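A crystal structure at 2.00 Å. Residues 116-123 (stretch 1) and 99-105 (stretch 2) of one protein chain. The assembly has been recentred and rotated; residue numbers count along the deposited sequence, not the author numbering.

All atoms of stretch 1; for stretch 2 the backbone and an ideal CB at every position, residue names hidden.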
# COMPACT_ATOMS: atom_id res chain seq x y z
N THR B 116 14.27 10.83 -3.44
CA THR B 116 13.57 9.55 -3.44
C THR B 116 13.50 8.99 -4.84
O THR B 116 13.78 7.81 -5.06
CB THR B 116 12.14 9.70 -2.88
OG1 THR B 116 12.16 10.10 -1.52
CG2 THR B 116 11.35 8.37 -2.99
N VAL B 117 13.19 9.85 -5.81
CA VAL B 117 13.14 9.43 -7.19
C VAL B 117 14.50 8.92 -7.63
O VAL B 117 14.62 7.89 -8.30
CB VAL B 117 12.63 10.56 -8.10
CG1 VAL B 117 12.81 10.17 -9.59
CG2 VAL B 117 11.20 10.85 -7.82
N LYS B 118 15.55 9.63 -7.24
CA LYS B 118 16.90 9.22 -7.60
C LYS B 118 17.19 7.84 -7.06
O LYS B 118 17.71 6.97 -7.79
CB LYS B 118 17.90 10.25 -7.08
CG LYS B 118 19.34 9.98 -7.46
CD LYS B 118 20.24 11.16 -7.04
CE LYS B 118 21.67 10.91 -7.47
NZ LYS B 118 22.38 12.16 -7.83
N ALA B 119 16.90 7.62 -5.77
CA ALA B 119 17.22 6.33 -5.15
C ALA B 119 16.43 5.21 -5.81
O ALA B 119 16.99 4.14 -6.10
CB ALA B 119 16.94 6.39 -3.64
N TYR B 120 15.15 5.45 -6.06
CA TYR B 120 14.32 4.51 -6.72
C TYR B 120 14.83 4.16 -8.12
O TYR B 120 14.94 3.04 -8.43
CB TYR B 120 12.86 4.93 -6.72
CG TYR B 120 11.92 3.81 -6.62
CD1 TYR B 120 11.66 3.28 -5.41
CD2 TYR B 120 11.32 3.25 -7.71
CE1 TYR B 120 10.82 2.26 -5.26
CE2 TYR B 120 10.45 2.20 -7.56
CZ TYR B 120 10.21 1.73 -6.32
OH TYR B 120 9.40 0.71 -6.01
N ALA B 121 15.12 5.15 -8.93
CA ALA B 121 15.59 4.89 -10.30
C ALA B 121 16.84 4.02 -10.25
O ALA B 121 16.94 2.99 -10.96
CB ALA B 121 15.88 6.20 -11.04
N GLU B 122 17.77 4.38 -9.38
CA GLU B 122 18.99 3.61 -9.22
C GLU B 122 18.70 2.18 -8.78
O GLU B 122 19.27 1.23 -9.34
CB GLU B 122 19.88 4.32 -8.19
CG GLU B 122 20.54 5.57 -8.73
CD GLU B 122 21.16 6.41 -7.62
OE1 GLU B 122 20.95 6.10 -6.42
OE2 GLU B 122 21.85 7.40 -7.95
N ARG B 123 17.80 2.00 -7.79
CA ARG B 123 17.49 0.67 -7.29
C ARG B 123 16.78 -0.17 -8.35
O ARG B 123 17.06 -1.38 -8.51
CB ARG B 123 16.66 0.74 -6.01
CG ARG B 123 17.34 1.45 -4.87
CD ARG B 123 18.61 0.77 -4.52
NE ARG B 123 18.36 -0.61 -4.17
CZ ARG B 123 18.03 -1.02 -2.95
NH1 ARG B 123 17.93 -0.13 -1.96
NH2 ARG B 123 17.81 -2.30 -2.72
N UNK B 99 22.98 11.09 -16.42
CA UNK B 99 21.62 11.46 -16.80
C UNK B 99 20.67 11.41 -15.61
O UNK B 99 19.73 12.22 -15.50
CB UNK B 99 21.11 10.54 -17.91
N UNK B 100 20.81 10.37 -14.77
CA UNK B 100 19.97 10.24 -13.59
C UNK B 100 20.25 11.38 -12.63
O UNK B 100 19.34 11.98 -12.06
CB UNK B 100 20.20 8.89 -12.90
N UNK B 101 21.53 11.69 -12.41
CA UNK B 101 21.89 12.81 -11.54
C UNK B 101 21.26 14.12 -12.03
O UNK B 101 20.62 14.85 -11.25
CB UNK B 101 23.41 12.95 -11.47
N UNK B 102 21.41 14.43 -13.32
CA UNK B 102 20.96 15.72 -13.84
C UNK B 102 19.45 15.81 -13.89
O UNK B 102 18.87 16.87 -13.63
CB UNK B 102 21.54 15.96 -15.24
N UNK B 103 18.79 14.72 -14.23
CA UNK B 103 17.33 14.67 -14.19
C UNK B 103 16.81 15.03 -12.80
O UNK B 103 15.98 15.93 -12.65
CB UNK B 103 16.83 13.28 -14.60
N UNK B 104 17.32 14.33 -11.77
CA UNK B 104 16.80 14.57 -10.41
C UNK B 104 17.23 15.92 -9.88
O UNK B 104 16.51 16.53 -9.10
CB UNK B 104 17.27 13.47 -9.45
N UNK B 105 18.39 16.42 -10.30
CA UNK B 105 18.84 17.73 -9.86
C UNK B 105 17.97 18.83 -10.46
O UNK B 105 17.77 19.88 -9.83
CB UNK B 105 20.31 17.95 -10.24

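Two helices of one chain pack at an angle of 155° between their N-to-C directions, close to antiparallel, with axes 9.6 Å apart at closest approach.

At position 99 the helical backbone (phi/psi -71/-42) carries an ideal CB with nothing of stretch 1 within 5.5 Å. Almost any helix-compatible residue would do, polar ones included. It is Asp-99, whose OD2 is hydrogen-bonded elsewhere in the structure.

Position 100 points its CA-to-CB bond toward stretch 1, with its ideal CB 5.3 Å from CG of Glu-122 and 5.4 Å from CB of Ala-121. The space is modest and lined by carbon, so a medium apolar side chain such as valine, leucine or isoleucine would suit. The residue is Val-100; its CG1 lies 4.3 Å from CG of Lys-118 and 4.4 Å from CG of Glu-122, so it packs against the aliphatic parts of two charged side chains.

Position 101 points sideways, yet its ideal CB is only 3.9 Å from NZ of Lys-118. An amine so near favours an acceptor, above all an acid: aspartate, perhaps glutamate, or a neutral asparagine. The residue is Asp-101. With chi1 in the m well, its OD1 comes 3.0 Å from NZ of Lys-118, forming a salt bridge whose hydrogen bond is weak. One water accepts from Lys-118 NZ and donates to Asp-101 O, tying the lysine to the backbone as well. The acid has a cost, since its OD1 is 4.4 Å from OE2 of Glu-122, a like charge; a second water donates to both oxygens and bridges them.

Position 102 points away from stretch 1, which therefore sets no demand; small or polar residues would serve equally. It is Ala-102.

At position 103 the bond points sideways and the ideal CB has no neighbour within 5.5 Å, so a long side chain is allowed but not required. The residue is Phe-103, chi1 t, whose CE1 lies 4.7 Å from CG1 of Val-117, too far for close packing.

At position 104 the CA atoms of the two stretches come closest: its CA is 6.0 Å from CA of Lys-118, and its ideal CB, pointing toward stretch 1, is 4.1 Å from CB of Lys-118. Small residues, such as alanine, serine or cysteine, suit this close approach. Cys-104 places SG 3.6 Å from both CA and CB of Lys-118, and SG also makes an apolar contact with CG1 of Val-117 at 4.1 Å.

Position 105 points sideways into space that stretch 1 leaves empty, and many residues would fit; it is Ala-105.

Stretch 2 99-105: DVDAFCA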
# COMPACT_ATOMS: atom_id res chain seq x y z
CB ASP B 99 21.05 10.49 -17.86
CG ASP B 99 21.68 10.64 -19.24
OD1 ASP B 99 22.51 11.53 -19.41
OD2 ASP B 99 21.33 9.85 -20.16
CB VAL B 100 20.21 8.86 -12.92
CG1 VAL B 100 19.50 8.82 -11.58
CG2 VAL B 100 19.74 7.69 -13.84
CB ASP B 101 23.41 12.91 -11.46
CG ASP B 101 24.05 11.68 -10.85
OD1 ASP B 101 23.34 10.79 -10.33
OD2 ASP B 101 25.30 11.59 -10.88
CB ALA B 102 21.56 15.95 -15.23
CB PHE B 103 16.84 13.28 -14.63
CG PHE B 103 15.34 13.12 -14.70
CD1 PHE B 103 14.62 12.66 -13.61
CD2 PHE B 103 14.66 13.37 -15.86
CE1 PHE B 103 13.26 12.51 -13.69
CE2 PHE B 103 13.29 13.23 -15.93
CZ PHE B 103 12.59 12.78 -14.84
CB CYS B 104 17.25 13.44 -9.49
SG CYS B 104 16.53 11.80 -10.06
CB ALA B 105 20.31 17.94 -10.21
O HOH W 1 21.04 14.58 -8.65
O HOH W 2 22.83 8.32 -10.37
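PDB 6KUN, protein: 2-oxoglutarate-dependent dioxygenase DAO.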